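Local coordinates for effector protein B, substrate of the Dot/Icm secretion system (Legionella drancourtii, PDB 4JVS) that probably acts as a GTPase-activating protein on a host Rab GTPase through its LepB-type GAP domain, as a secreted Dot/Icm effector, at residues K159-R162 against L163-G167. Sequence-based numbering, arbitrary orientation.
Sequences KMQR and LATAG
T165 turns its hydroxyl back onto the carbonyl oxygen of Q161, one turn earlier in helix 156-177. Its CB lies 3.4 Å from Q161 O. From there the branches part: OG1 stands beside the backbone N, anti to the carbonyl carbon (chi1 -51°), while CG2 is anti to the backbone N. This brings T165 OG1 to 2.6 Å from Q161 O, tilted out of the carbonyl plane, where it donates a hydrogen bond. T165 OG1 also lies 4.2 Å from CG of Q161, a loose contact. The same carbonyl accepts T165 N at 2.9 Å, with an N-H...O angle of 160°, and the two donors approach Q161 O from opposite faces of its carbonyl plane. The neighbouring links, L163 N to K159 O, A164 N to M160 O and A166 N to R162 O, continue the regular i to i+4 ladder of an alpha-helix. A164 CB lies beside M160 O and Q161 O. The polar ends of the first turn have partners beyond it: Q161 NE2 bonds to S145 OG, and R162 NH2 to P153 O. L163 packs on Y70 and F202, which packs this helix against helices 60-80 and 193-214 in the N-terminal subdomain of the LepB GAP domain. Q161 and T165 also pack against a basic side chain of the partner protein chain. By accepting two hydrogen bonds, Q161 O satisfies the donor of the buried T165 hydroxyl within its own helix, so this polar group needs no other acceptor.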
ATOM      1  N   LYS A 159      13.431   9.353   5.979  1.00 41.49           N
ATOM      2  CA  LYS A 159      13.709  10.276   4.883  1.00 40.97           C
ATOM      3  C   LYS A 159      13.578   9.606   3.519  1.00 40.91           C
ATOM      4  O   LYS A 159      13.059  10.205   2.575  1.00 40.89           O
ATOM      5  CB  LYS A 159      15.086  10.929   5.054  1.00 40.84           C
ATOM      6  CG  LYS A 159      15.113  11.971   6.174  1.00 47.36           C
ATOM      7  CD  LYS A 159      16.517  12.471   6.501  1.00 49.43           C
ATOM      8  CE  LYS A 159      16.507  13.435   7.687  1.00 47.85           C
ATOM      9  NZ  LYS A 159      17.872  13.956   7.987  1.00 51.76           N
ATOM     10  N   MET A 160      14.046   8.360   3.430  1.00 40.90           N
ATOM     11  CA  MET A 160      14.011   7.584   2.196  1.00 38.95           C
ATOM     12  C   MET A 160      12.584   7.237   1.840  1.00 39.98           C
ATOM     13  O   MET A 160      12.175   7.331   0.683  1.00 41.23           O
ATOM     14  CB  MET A 160      14.787   6.287   2.372  1.00 39.54           C
ATOM     15  CG  MET A 160      16.229   6.489   2.760  1.00 43.59           C
ATOM     16  SD  MET A 160      17.180   7.277   1.456  1.00 43.39           S
ATOM     17  CE  MET A 160      18.555   7.895   2.425  1.00 42.90           C
ATOM     18  N   GLN A 161      11.830   6.820   2.848  1.00 38.75           N
ATOM     19  CA  GLN A 161      10.440   6.442   2.661  1.00 38.71           C
ATOM     20  C   GLN A 161       9.614   7.661   2.252  1.00 39.59           C
ATOM     21  O   GLN A 161       8.611   7.553   1.545  1.00 40.87           O
ATOM     22  CB  GLN A 161       9.915   5.820   3.954  1.00 38.57           C
ATOM     23  CG  GLN A 161       8.471   5.426   3.938  1.00 38.75           C
ATOM     24  CD  GLN A 161       8.272   3.995   4.358  1.00 42.36           C
ATOM     25  OE1 GLN A 161       8.744   3.078   3.688  1.00 47.03           O
ATOM     26  NE2 GLN A 161       7.570   3.786   5.474  1.00 42.86           N
ATOM     27  N   ARG A 162      10.085   8.813   2.621  1.00 39.44           N
ATOM     28  CA  ARG A 162       9.363  10.029   2.441  1.00 41.49           C
ATOM     29  C   ARG A 162       9.582  10.525   1.055  1.00 40.00           C
ATOM     30  O   ARG A 162       8.708  11.085   0.461  1.00 41.25           O
ATOM     31  CB  ARG A 162       9.913  10.998   3.460  1.00 43.02           C
ATOM     32  CG  ARG A 162       9.199  12.233   3.705  1.00 46.36           C
ATOM     33  CD  ARG A 162       9.907  12.942   4.783  1.00 50.37           C
ATOM     34  NE  ARG A 162       9.466  12.446   6.070  1.00 57.19           N
ATOM     35  CZ  ARG A 162      10.159  12.526   7.190  1.00 54.38           C
ATOM     36  NH1 ARG A 162      11.350  13.062   7.191  1.00 50.23           N
ATOM     37  NH2 ARG A 162       9.652  12.043   8.300  1.00 52.90           N
ATOM     38  N   LEU A 163      10.783  10.337   0.560  1.00 37.83           N
ATOM     39  CA  LEU A 163      11.127  10.621  -0.830  1.00 39.15           C
ATOM     40  C   LEU A 163      10.396   9.643  -1.742  1.00 36.40           C
ATOM     41  O   LEU A 163       9.934   9.986  -2.827  1.00 33.02           O
ATOM     42  CB  LEU A 163      12.642  10.470  -1.028  1.00 40.34           C
ATOM     43  CG  LEU A 163      13.176  10.453  -2.465  1.00 41.05           C
ATOM     44  CD1 LEU A 163      13.152  11.843  -3.079  1.00 37.98           C
ATOM     45  CD2 LEU A 163      14.572   9.835  -2.546  1.00 40.28           C
ATOM     46  N   ALA A 164      10.309   8.411  -1.269  1.00 38.16           N
ATOM     47  CA  ALA A 164       9.632   7.340  -1.974  1.00 36.74           C
ATOM     48  C   ALA A 164       8.167   7.682  -2.165  1.00 36.36           C
ATOM     49  O   ALA A 164       7.653   7.645  -3.284  1.00 35.42           O
ATOM     50  CB  ALA A 164       9.771   6.054  -1.190  1.00 33.24           C
ATOM     51  N   THR A 165       7.511   8.011  -1.055  1.00 37.78           N
ATOM     52  CA  THR A 165       6.089   8.338  -1.033  1.00 37.84           C
ATOM     53  C   THR A 165       5.826   9.560  -1.898  1.00 36.03           C
ATOM     54  O   THR A 165       4.803   9.650  -2.569  1.00 36.56           O
ATOM     55  CB  THR A 165       5.599   8.642   0.412  1.00 36.72           C
ATOM     56  OG1 THR A 165       6.003   7.592   1.303  1.00 33.31           O
ATOM     57  CG2 THR A 165       4.075   8.815   0.457  1.00 32.40           C
ATOM     58  N   ALA A 166       6.766  10.498  -1.869  1.00 36.21           N
ATOM     59  CA  ALA A 166       6.672  11.730  -2.636  1.00 35.55           C
ATOM     60  C   ALA A 166       6.613  11.439  -4.128  1.00 35.10           C
ATOM     61  O   ALA A 166       5.835  12.054  -4.862  1.00 34.70           O
ATOM     62  CB  ALA A 166       7.857  12.648  -2.310  1.00 35.58           C
ATOM     63  N   GLY A 167       7.448  10.501  -4.569  1.00 35.97           N
ATOM     64  CA  GLY A 167       7.509  10.116  -5.963  1.00 34.13           C
ATOM     65  C   GLY A 167       6.231   9.422  -6.374  1.00 36.76           C
ATOM     66  O   GLY A 167       5.742   9.626  -7.493  1.00 38.75           O
TER